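Local atomic coordinates of fusolin (Unidentified entomopoxvirus, PDB entry 4YN2), a protein that forms the spindle-shaped crystals of an insect poxvirus that enhance virulence, and probably acts on chitin through its lytic polysaccharide monooxygenase domain. Residues 79-83 against 84-88; 155-158 against 159-162; 179-182 against 183-187; 271-274 against 275-279. All coordinates share one frame; numbering follows the deposited sequence.

Contact 1 (79-83 against 84-88); sequences KCHIT and QQVVP
With CG of His-81 anti to the backbone N (chi1 175°), the imidazole is thrown toward the C-terminal end of helix 79-86, where the extended chain of Gln-85, four residues on, meets it at about a right angle. ND1 donates to OE1 of Gln-85 at 2.7 Å and the bond is nearly straight. The amide oxygen lies in the plane of the ring, but the two planes stand 83° apart, and ND1 comes to OE1 from above the amide plane. One face of the same ring carries a CH-pi contact from CG2 of Val-86, which sits 3.7 Å from the ring centroid. That methyl also touches CD1 of Ile-82 at 3.8 Å; the Ile-82 side chain also touches Arg-211 and Tyr-223 of the sheet.

The helix ends by widening. O of His-81 takes both N of Gln-85 and, in a pi-type turn, N of Val-86 at 3.1 Å. N of Val-87 then reaches back five residues to O of Ile-82 at 2.9 Å. Beyond it, a water donates to both O of Thr-83 and O of Pro-88, closing the last turn.

NE2 of His-81 is hydrogen-bonded to O of Ala-72. Since ND1 donates to Gln-85, a proton on both ring nitrogens would suit this pairing with two carbonyl oxygens, so the imidazole may well be positively charged.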
loop_
_atom_site.group_PDB
_atom_site.type_symbol
_atom_site.label_atom_id
_atom_site.label_comp_id
_atom_site.label_asym_id
_atom_site.label_seq_id
_atom_site.Cartn_x
_atom_site.Cartn_y
_atom_site.Cartn_z
ATOM N N LYS A 79 17.441 -15.680 -5.398
ATOM C CA LYS A 79 16.352 -15.441 -4.442
ATOM C C LYS A 79 16.844 -15.335 -2.995
ATOM O O LYS A 79 16.400 -14.432 -2.293
ATOM C CB LYS A 79 15.263 -16.530 -4.538
ATOM N N CYS A 80 17.765 -16.214 -2.557
ATOM C CA CYS A 80 18.293 -16.150 -1.188
ATOM C C CYS A 80 19.143 -14.898 -0.987
ATOM O O CYS A 80 19.096 -14.329 0.087
ATOM C CB CYS A 80 19.074 -17.410 -0.824
ATOM S SG CYS A 80 18.057 -18.904 -0.735
ATOM N N HIS A 81 19.901 -14.470 -1.995
ATOM C CA HIS A 81 20.694 -13.242 -1.918
ATOM C C HIS A 81 19.761 -12.044 -1.703
ATOM O O HIS A 81 19.997 -11.248 -0.801
ATOM C CB HIS A 81 21.522 -13.069 -3.200
ATOM C CG HIS A 81 22.283 -11.790 -3.286
ATOM N ND1 HIS A 81 23.172 -11.424 -2.311
ATOM C CD2 HIS A 81 22.284 -10.846 -4.254
ATOM C CE1 HIS A 81 23.653 -10.249 -2.677
ATOM N NE2 HIS A 81 23.166 -9.880 -3.859
ATOM N N ILE A 82 18.661 -11.965 -2.463
ATOM C CA ILE A 82 17.709 -10.860 -2.314
ATOM C C ILE A 82 17.057 -10.890 -0.935
ATOM O O ILE A 82 17.054 -9.886 -0.236
ATOM C CB ILE A 82 16.624 -10.878 -3.429
ATOM C CG1 ILE A 82 17.240 -10.663 -4.827
ATOM C CG2 ILE A 82 15.515 -9.825 -3.150
ATOM C CD1 ILE A 82 18.079 -9.387 -5.006
ATOM N N THR A 83 16.522 -12.045 -0.556
ATOM C CA THR A 83 15.782 -12.242 0.683
ATOM C C THR A 83 16.656 -12.141 1.932
ATOM O O THR A 83 16.134 -11.748 2.959
ATOM C CB THR A 83 15.068 -13.612 0.641
ATOM O OG1 THR A 83 14.129 -13.614 -0.438
ATOM C CG2 THR A 83 14.337 -13.962 1.929
ATOM N N GLN A 84 17.930 -12.537 1.884
ATOM C CA GLN A 84 18.768 -12.543 3.078
ATOM C C GLN A 84 19.813 -11.445 3.126
ATOM O O GLN A 84 20.248 -11.137 4.225
ATOM C CB GLN A 84 19.461 -13.906 3.212
ATOM C CG GLN A 84 18.472 -15.077 3.232
ATOM C CD GLN A 84 17.545 -15.066 4.433
ATOM O OE1 GLN A 84 17.817 -14.442 5.468
ATOM N NE2 GLN A 84 16.396 -15.709 4.304
ATOM N N GLN A 85 20.204 -10.838 1.997
ATOM C CA GLN A 85 21.260 -9.821 2.009
ATOM C C GLN A 85 20.852 -8.460 1.431
ATOM O O GLN A 85 21.272 -7.449 1.987
ATOM C CB GLN A 85 22.478 -10.353 1.242
ATOM C CG GLN A 85 22.966 -11.693 1.792
ATOM C CD GLN A 85 24.169 -12.220 1.060
ATOM O OE1 GLN A 85 24.054 -12.710 -0.066
ATOM N NE2 GLN A 85 25.348 -12.141 1.665
ATOM N N VAL A 86 20.034 -8.406 0.368
ATOM C CA VAL A 86 19.695 -7.145 -0.288
ATOM C C VAL A 86 18.509 -6.451 0.372
ATOM O O VAL A 86 18.622 -5.278 0.718
ATOM C CB VAL A 86 19.438 -7.350 -1.790
ATOM C CG1 VAL A 86 19.271 -6.013 -2.501
ATOM C CG2 VAL A 86 20.577 -8.152 -2.421
ATOM N N VAL A 87 17.356 -7.119 0.461
ATOM C CA VAL A 87 16.185 -6.544 1.132
ATOM C C VAL A 87 15.700 -7.577 2.157
ATOM O O VAL A 87 14.653 -8.194 1.972
ATOM C CB VAL A 87 15.070 -6.074 0.162
ATOM C CG1 VAL A 87 13.983 -5.300 0.916
ATOM C CG2 VAL A 87 15.648 -5.208 -0.952
ATOM N N PRO A 88 16.493 -7.837 3.212
ATOM C CA PRO A 88 16.082 -8.846 4.196
ATOM C C PRO A 88 14.947 -8.396 5.100
ATOM O O PRO A 88 14.190 -9.231 5.587
ATOM C CB PRO A 88 17.354 -9.084 5.010
ATOM C CG PRO A 88 18.099 -7.823 4.936
ATOM C CD PRO A 88 17.796 -7.235 3.575
HETATM O O HOH W 1 14.098 -12.138 4.850
#

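Contact 2 (155-158 against 159-162); sequences SFNV and FIDR
Phe-156 reaches past Asp-161 in the opposite direction, its CE1 lying 3.6 Å from CB of the aspartate. O of Arg-162 sits at the edge of the same buried ring, near its plane.

Asn-157 does most of the polar work. Its backbone N donates to OD2 of Asp-161 at 2.8 Å, meeting the carboxylate on the anti side and somewhat out of its plane. Its O accepts from the third and fourth residues on: N of Ile-160 at 3.2 Å, from above the carbonyl plane, and N of Asp-161 at 2.8 Å, almost in line with the C=O bond. This is one alpha-type turn outside any regular helix, in the loop between strands 145-152 and 168-174 of the beta-sandwich core expected for a lytic polysaccharide monooxygenase. An Asx turn is laid over it: chi1 near 180° (-177°) swings the Asn-157 amide beside its own carbonyl carbon, bringing OD1 to N of Phe-159 at 3.1 Å. The same oxygen lies at the edge of the Phe-159 ring, 3.4 Å from CD2, with the amide and ring planes almost perpendicular. CG1 and CD1 of Ile-160 pack against the amide group of Asn-157.

Val-158 lays CG1 over one face of the Phe-159 ring, a CH-pi contact offset toward the rim, 4.3 Å from the centroid. A water donates to O of Val-158 and O of Asp-161, spanning two carbonyls three residues apart.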
loop_
_atom_site.group_PDB
_atom_site.type_symbol
_atom_site.label_atom_id
_atom_site.label_comp_id
_atom_site.label_asym_id
_atom_site.label_seq_id
_atom_site.Cartn_x
_atom_site.Cartn_y
_atom_site.Cartn_z
ATOM N N SER A 155 -4.398 -13.741 4.839
ATOM C CA SER A 155 -4.716 -13.326 6.214
ATOM C C SER A 155 -3.812 -12.182 6.713
ATOM O O SER A 155 -3.850 -11.852 7.894
ATOM C CB SER A 155 -4.614 -14.522 7.159
ATOM O OG SER A 155 -3.320 -15.091 7.110
ATOM N N PHE A 156 -3.045 -11.536 5.813
ATOM C CA PHE A 156 -2.211 -10.406 6.199
ATOM C C PHE A 156 -3.080 -9.307 6.825
ATOM O O PHE A 156 -4.158 -8.994 6.325
ATOM C CB PHE A 156 -1.456 -9.883 4.973
ATOM C CG PHE A 156 -0.761 -8.563 5.162
ATOM C CD1 PHE A 156 0.504 -8.501 5.720
ATOM C CD2 PHE A 156 -1.383 -7.378 4.808
ATOM C CE1 PHE A 156 1.138 -7.278 5.906
ATOM C CE2 PHE A 156 -0.733 -6.161 4.974
ATOM C CZ PHE A 156 0.508 -6.118 5.545
ATOM N N ASN A 157 -2.601 -8.730 7.911
ATOM C CA ASN A 157 -3.307 -7.682 8.633
ATOM C C ASN A 157 -2.431 -6.428 8.613
ATOM O O ASN A 157 -1.435 -6.361 9.317
ATOM C CB ASN A 157 -3.606 -8.179 10.058
ATOM C CG ASN A 157 -4.405 -7.211 10.873
ATOM O OD1 ASN A 157 -4.442 -6.018 10.594
ATOM N ND2 ASN A 157 -5.021 -7.688 11.926
ATOM N N VAL A 158 -2.804 -5.450 7.786
ATOM C CA VAL A 158 -2.047 -4.205 7.588
ATOM C C VAL A 158 -1.862 -3.398 8.888
ATOM O O VAL A 158 -0.872 -2.691 9.013
ATOM C CB VAL A 158 -2.729 -3.327 6.502
ATOM C CG1 VAL A 158 -3.997 -2.677 7.026
ATOM C CG2 VAL A 158 -1.770 -2.272 5.956
ATOM N N PHE A 159 -2.806 -3.489 9.830
ATOM C CA PHE A 159 -2.748 -2.735 11.075
ATOM C C PHE A 159 -1.596 -3.172 11.980
ATOM O O PHE A 159 -1.079 -2.339 12.726
ATOM C CB PHE A 159 -4.071 -2.854 11.853
ATOM C CG PHE A 159 -5.259 -2.265 11.137
ATOM C CD1 PHE A 159 -5.498 -0.898 11.163
ATOM C CD2 PHE A 159 -6.138 -3.073 10.437
ATOM C CE1 PHE A 159 -6.585 -0.352 10.472
ATOM C CE2 PHE A 159 -7.217 -2.525 9.746
ATOM C CZ PHE A 159 -7.423 -1.166 9.758
ATOM N N ILE A 160 -1.171 -4.443 11.903
ATOM C CA ILE A 160 -0.136 -4.951 12.819
ATOM C C ILE A 160 0.986 -5.771 12.178
ATOM O O ILE A 160 1.981 -5.977 12.858
ATOM C CB ILE A 160 -0.814 -5.800 13.930
ATOM C CG1 ILE A 160 -1.554 -7.030 13.346
ATOM C CG2 ILE A 160 -1.754 -4.931 14.767
ATOM C CD1 ILE A 160 -2.291 -7.855 14.363
ATOM N N ASP A 161 0.833 -6.284 10.944
ATOM C CA ASP A 161 1.863 -7.112 10.321
ATOM C C ASP A 161 2.820 -6.312 9.481
ATOM O O ASP A 161 2.404 -5.450 8.713
ATOM C CB ASP A 161 1.247 -8.174 9.392
ATOM C CG ASP A 161 0.450 -9.279 10.057
ATOM O OD1 ASP A 161 0.768 -9.630 11.209
ATOM O OD2 ASP A 161 -0.472 -9.816 9.405
ATOM N N ARG A 162 4.092 -6.691 9.528
ATOM C CA ARG A 162 5.077 -6.159 8.603
ATOM C C ARG A 162 4.955 -6.942 7.330
ATOM O O ARG A 162 4.613 -8.131 7.377
ATOM C CB ARG A 162 6.494 -6.302 9.160
ATOM C CG ARG A 162 6.750 -5.382 10.326
ATOM C CD ARG A 162 7.278 -4.055 9.870
ATOM N NE ARG A 162 7.361 -3.111 10.987
ATOM C CZ ARG A 162 8.240 -2.119 11.093
ATOM N NH1 ARG A 162 9.151 -1.916 10.143
ATOM N NH2 ARG A 162 8.228 -1.328 12.158
HETATM O O HOH W 2 1.373 -3.217 7.654
#

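Contact 3 (179-182 against 183-187); sequences DPRL and PYSIC
Arg-181 and Cys-187 meet across a type II beta turn that runs from Leu-182 to Ser-185, where the chain leaves strand 178-180 and doubles back toward strand 191-200. NH1 of Arg-181 donates to O of Cys-187 at 2.6 Å. The oxygen lies at the edge of the guanidinium, close to its plane, and the donor is tilted only 18° from the carbonyl plane, although the N-H itself is bent away from the acceptor. The bend of the arginine chain at chi3 (-68°) folds the guanidinium over to this carbonyl, while CD passes 3.7 Å from OG of Ser-185.

The turn's own closing bond, from N of Ser-185 to O of Leu-182, is weak at 3.5 Å. Pro-183 takes the first corner, and its CD lies 3.4 Å from CB of Leu-182 because the proline ring closes on the N between them. Tyr-184 occupies the third position with a positive phi of 71°, the backbone shape that a type II turn asks for there, and its CB is directed away from 179-182.

Further out, the second half is stiffened by an ST turn: OG of Ser-185 accepts from N of Cys-187 at 3.2 Å, which holds the chain in a tight curl just ahead of the arginine's acceptor. That hydroxyl also pairs with the carboxylate of Glu-135 on strand 129-138. Cys-187, whose O takes the arginine, is also tied covalently to the same strand, SG to SG of Cys-137.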
loop_
_atom_site.group_PDB
_atom_site.type_symbol
_atom_site.label_atom_id
_atom_site.label_comp_id
_atom_site.label_asym_id
_atom_site.label_seq_id
_atom_site.Cartn_x
_atom_site.Cartn_y
_atom_site.Cartn_z
ATOM N N ASP A 179 5.225 2.541 -22.602
ATOM C CA ASP A 179 4.098 3.029 -23.398
ATOM C C ASP A 179 3.700 4.460 -23.081
ATOM O O ASP A 179 4.023 4.966 -22.004
ATOM C CB ASP A 179 2.865 2.147 -23.117
ATOM C CG ASP A 179 2.856 0.752 -23.713
ATOM O OD1 ASP A 179 3.294 0.597 -24.884
ATOM O OD2 ASP A 179 2.247 -0.149 -23.092
ATOM N N PRO A 180 2.889 5.101 -23.962
ATOM C CA PRO A 180 2.369 6.433 -23.628
ATOM C C PRO A 180 1.432 6.378 -22.424
ATOM O O PRO A 180 0.744 5.370 -22.221
ATOM C CB PRO A 180 1.589 6.839 -24.891
ATOM C CG PRO A 180 2.060 5.934 -25.959
ATOM C CD PRO A 180 2.382 4.657 -25.275
ATOM N N ARG A 181 1.369 7.461 -21.660
ATOM C CA ARG A 181 0.446 7.547 -20.528
ATOM C C ARG A 181 -0.972 7.592 -21.013
ATOM O O ARG A 181 -1.240 8.186 -22.057
ATOM C CB ARG A 181 0.672 8.827 -19.698
ATOM C CG ARG A 181 1.920 8.842 -18.848
ATOM C CD ARG A 181 2.026 10.140 -18.068
ATOM N NE ARG A 181 2.271 11.292 -18.940
ATOM C CZ ARG A 181 2.359 12.556 -18.532
ATOM N NH1 ARG A 181 2.241 12.856 -17.243
ATOM N NH2 ARG A 181 2.594 13.529 -19.407
ATOM N N LEU A 182 -1.891 7.041 -20.241
ATOM C CA LEU A 182 -3.306 7.151 -20.556
ATOM C C LEU A 182 -3.828 8.489 -20.021
ATOM O O LEU A 182 -3.171 9.095 -19.167
ATOM C CB LEU A 182 -4.082 5.996 -19.929
ATOM C CG LEU A 182 -3.670 4.599 -20.354
ATOM C CD1 LEU A 182 -4.483 3.578 -19.613
ATOM C CD2 LEU A 182 -3.834 4.415 -21.854
ATOM N N PRO A 183 -5.016 8.962 -20.456
ATOM C CA PRO A 183 -5.542 10.227 -19.902
ATOM C C PRO A 183 -5.758 10.178 -18.382
ATOM O O PRO A 183 -6.092 9.123 -17.846
ATOM C CB PRO A 183 -6.886 10.395 -20.633
ATOM C CG PRO A 183 -6.734 9.594 -21.890
ATOM C CD PRO A 183 -5.935 8.400 -21.465
ATOM N N TYR A 184 -5.536 11.314 -17.699
ATOM C CA TYR A 184 -5.723 11.511 -16.253
ATOM C C TYR A 184 -4.674 10.783 -15.397
ATOM O O TYR A 184 -4.859 10.662 -14.187
ATOM C CB TYR A 184 -7.139 11.126 -15.800
ATOM C CG TYR A 184 -8.205 11.809 -16.621
ATOM C CD1 TYR A 184 -8.334 13.192 -16.616
ATOM C CD2 TYR A 184 -9.020 11.083 -17.480
ATOM C CE1 TYR A 184 -9.282 13.834 -17.407
ATOM C CE2 TYR A 184 -9.959 11.714 -18.293
ATOM C CZ TYR A 184 -10.096 13.092 -18.243
ATOM O OH TYR A 184 -11.034 13.746 -19.011
ATOM N N SER A 185 -3.538 10.396 -15.991
ATOM C CA SER A 185 -2.450 9.770 -15.255
ATOM C C SER A 185 -1.834 10.759 -14.275
ATOM O O SER A 185 -1.596 11.907 -14.643
ATOM C CB SER A 185 -1.381 9.273 -16.222
ATOM O OG SER A 185 -0.251 8.793 -15.516
ATOM N N ILE A 186 -1.560 10.319 -13.043
ATOM C CA ILE A 186 -0.917 11.174 -12.041
ATOM C C ILE A 186 0.621 11.044 -12.129
ATOM O O ILE A 186 1.310 11.667 -11.336
ATOM C CB ILE A 186 -1.442 10.909 -10.606
ATOM C CG1 ILE A 186 -1.163 9.464 -10.122
ATOM C CG2 ILE A 186 -2.938 11.248 -10.521
ATOM C CD1 ILE A 186 -1.018 9.373 -8.623
ATOM N N CYS A 187 1.158 10.210 -13.055
ATOM C CA CYS A 187 2.602 10.068 -13.263
ATOM C C CYS A 187 3.104 11.348 -13.911
ATOM O O CYS A 187 2.479 11.815 -14.857
ATOM C CB CYS A 187 2.911 8.844 -14.128
ATOM S SG CYS A 187 4.632 8.731 -14.687
#

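Contact 4 (271-274 against 275-279); sequences EEYY and KYMYE
Lys-275 opens the second half of helix 271-280, a regular alpha-helical stretch, with its backbone N bonded to O of Glu-271 at 2.9 Å. Chi1 of -74° turns CG back toward the preceding turn, where it lies 3.5 Å from that same O of Glu-271. The charged ends do not meet: NZ is 6.4 Å from OE1 of Glu-271, so any attraction between them acts at a distance.

Tyr-276 continues the pattern, its N reaching O of Glu-272 at 2.8 Å. Its ring leads away from the preceding turn, and it is CB that stays close to the backbone oxygens there. The carboxylate of Glu-272 has its own partner at the helix start, where OE1 is hydrogen-bonded to OG1 of Thr-270.

Met-277 bonds through its N to O of Tyr-273 at 3.0 Å. Its chain runs straight out from the helix until chi3 bends it (-56°), bringing the terminal methyl back to the Tyr-273 ring, CE to CE2 at 4.4 Å. This is a loose, oblique apolar touch. The same tyrosine ring meets Phe-268 just before the helix, with the planes at about 50°.

Tyr-278 makes the longest of these backbone bonds, a weak one from its N to O of Tyr-274. Much of this helix is exposed, well away from the centre of the chain, and Arg-285 comes back to it with NH1 on O of Tyr-278. The ring of Tyr-278 tips back toward the turn before it, and O of Tyr-274 lies 3.2 Å from its CD2, in an oblique position relative to the ring.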
loop_
_atom_site.group_PDB
_atom_site.type_symbol
_atom_site.label_atom_id
_atom_site.label_comp_id
_atom_site.label_asym_id
_atom_site.label_seq_id
_atom_site.Cartn_x
_atom_site.Cartn_y
_atom_site.Cartn_z
ATOM N N GLU A 271 -29.905 2.810 20.199
ATOM C CA GLU A 271 -28.924 3.164 21.237
ATOM C C GLU A 271 -28.836 2.092 22.327
ATOM O O GLU A 271 -27.753 1.897 22.869
ATOM C CB GLU A 271 -29.213 4.546 21.862
ATOM C CG GLU A 271 -29.093 5.701 20.875
ATOM C CD GLU A 271 -27.764 5.799 20.149
ATOM O OE1 GLU A 271 -26.712 5.685 20.821
ATOM O OE2 GLU A 271 -27.773 5.961 18.907
ATOM N N GLU A 272 -29.935 1.355 22.601
ATOM C CA GLU A 272 -29.912 0.259 23.572
ATOM C C GLU A 272 -28.868 -0.783 23.158
ATOM O O GLU A 272 -28.063 -1.201 23.981
ATOM C CB GLU A 272 -31.285 -0.423 23.695
ATOM C CG GLU A 272 -32.364 0.423 24.360
ATOM C CD GLU A 272 -33.150 1.353 23.457
ATOM O OE1 GLU A 272 -32.750 1.532 22.282
ATOM O OE2 GLU A 272 -34.171 1.903 23.929
ATOM N N TYR A 273 -28.863 -1.151 21.859
ATOM C CA TYR A 273 -27.946 -2.147 21.300
ATOM C C TYR A 273 -26.491 -1.725 21.474
ATOM O O TYR A 273 -25.670 -2.555 21.847
ATOM C CB TYR A 273 -28.251 -2.384 19.818
ATOM C CG TYR A 273 -27.680 -3.674 19.292
ATOM C CD1 TYR A 273 -28.210 -4.899 19.677
ATOM C CD2 TYR A 273 -26.562 -3.679 18.466
ATOM C CE1 TYR A 273 -27.670 -6.094 19.226
ATOM C CE2 TYR A 273 -26.014 -4.869 18.005
ATOM C CZ TYR A 273 -26.583 -6.076 18.374
ATOM O OH TYR A 273 -26.069 -7.270 17.950
ATOM N N TYR A 274 -26.182 -0.436 21.230
ATOM C CA TYR A 274 -24.829 0.104 21.414
ATOM C C TYR A 274 -24.448 0.098 22.885
ATOM O O TYR A 274 -23.329 -0.275 23.202
ATOM C CB TYR A 274 -24.686 1.532 20.846
ATOM C CG TYR A 274 -24.467 1.553 19.351
ATOM C CD1 TYR A 274 -23.206 1.341 18.808
ATOM C CD2 TYR A 274 -25.520 1.804 18.477
ATOM C CE1 TYR A 274 -22.994 1.380 17.430
ATOM C CE2 TYR A 274 -25.324 1.840 17.097
ATOM C CZ TYR A 274 -24.058 1.618 16.576
ATOM O OH TYR A 274 -23.831 1.657 15.220
ATOM N N LYS A 275 -25.368 0.498 23.779
ATOM C CA LYS A 275 -25.102 0.473 25.218
ATOM C C LYS A 275 -24.890 -0.962 25.699
ATOM O O LYS A 275 -24.017 -1.210 26.531
ATOM C CB LYS A 275 -26.246 1.125 26.010
ATOM C CG LYS A 275 -26.259 2.641 25.900
ATOM C CD LYS A 275 -27.403 3.245 26.702
ATOM C CE LYS A 275 -27.523 4.745 26.534
ATOM N NZ LYS A 275 -26.392 5.480 27.167
ATOM N N TYR A 276 -25.668 -1.910 25.158
ATOM C CA TYR A 276 -25.517 -3.308 25.545
ATOM C C TYR A 276 -24.138 -3.828 25.131
ATOM O O TYR A 276 -23.497 -4.522 25.914
ATOM C CB TYR A 276 -26.617 -4.192 24.955
ATOM C CG TYR A 276 -26.613 -5.554 25.609
ATOM C CD1 TYR A 276 -25.760 -6.556 25.161
ATOM C CD2 TYR A 276 -27.296 -5.774 26.796
ATOM C CE1 TYR A 276 -25.635 -7.763 25.843
ATOM C CE2 TYR A 276 -27.222 -6.995 27.458
ATOM C CZ TYR A 276 -26.378 -7.985 26.987
ATOM O OH TYR A 276 -26.291 -9.176 27.655
ATOM N N MET A 277 -23.683 -3.483 23.926
ATOM C CA MET A 277 -22.386 -3.917 23.434
ATOM C C MET A 277 -21.265 -3.533 24.381
ATOM O O MET A 277 -20.409 -4.363 24.645
ATOM C CB MET A 277 -22.113 -3.328 22.053
ATOM C CG MET A 277 -20.746 -3.666 21.510
ATOM S SD MET A 277 -20.485 -3.062 19.844
ATOM C CE MET A 277 -21.822 -3.793 18.993
ATOM N N TYR A 278 -21.261 -2.294 24.887
ATOM C CA TYR A 278 -20.202 -1.857 25.790
ATOM C C TYR A 278 -20.267 -2.625 27.106
ATOM O O TYR A 278 -19.213 -2.912 27.658
ATOM C CB TYR A 278 -20.213 -0.329 25.984
ATOM C CG TYR A 278 -19.651 0.352 24.752
ATOM C CD1 TYR A 278 -18.311 0.202 24.404
ATOM C CD2 TYR A 278 -20.483 1.008 23.855
ATOM C CE1 TYR A 278 -17.807 0.728 23.216
ATOM C CE2 TYR A 278 -19.988 1.551 22.670
ATOM C CZ TYR A 278 -18.645 1.411 22.355
ATOM O OH TYR A 278 -18.113 1.957 21.207
ATOM N N GLU A 279 -21.461 -3.064 27.552
ATOM C CA GLU A 279 -21.571 -3.919 28.736
ATOM C C GLU A 279 -21.057 -5.330 28.418
ATOM O O GLU A 279 -20.392 -5.934 29.258
ATOM C CB GLU A 279 -23.013 -3.994 29.234
ATOM C CG GLU A 279 -23.551 -2.664 29.737
ATOM C CD GLU A 279 -25.055 -2.622 29.911
ATOM O OE1 GLU A 279 -25.733 -3.586 29.492
ATOM O OE2 GLU A 279 -25.561 -1.612 30.446
#

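Following the chain from the N terminus, the four contacts come strictly in series, and none nests in or crosses another. Contact 1 ends helix 79-86 against strands 69-71, 206-214 and 220-231. Contact 2 turns the loop between strands 145-152 and 168-174, and its nearest atoms come within about 9 Å of contact 1 without touching. Contact 3 turns the chain from edge strand 178-180 toward strand 191-200 in the four-stranded sheet, with centres about 33 Å from contact 1. Contact 4 closes no loop but runs along helix 271-280 near the C terminus, its centre about 50 Å from those of contacts 1 and 3.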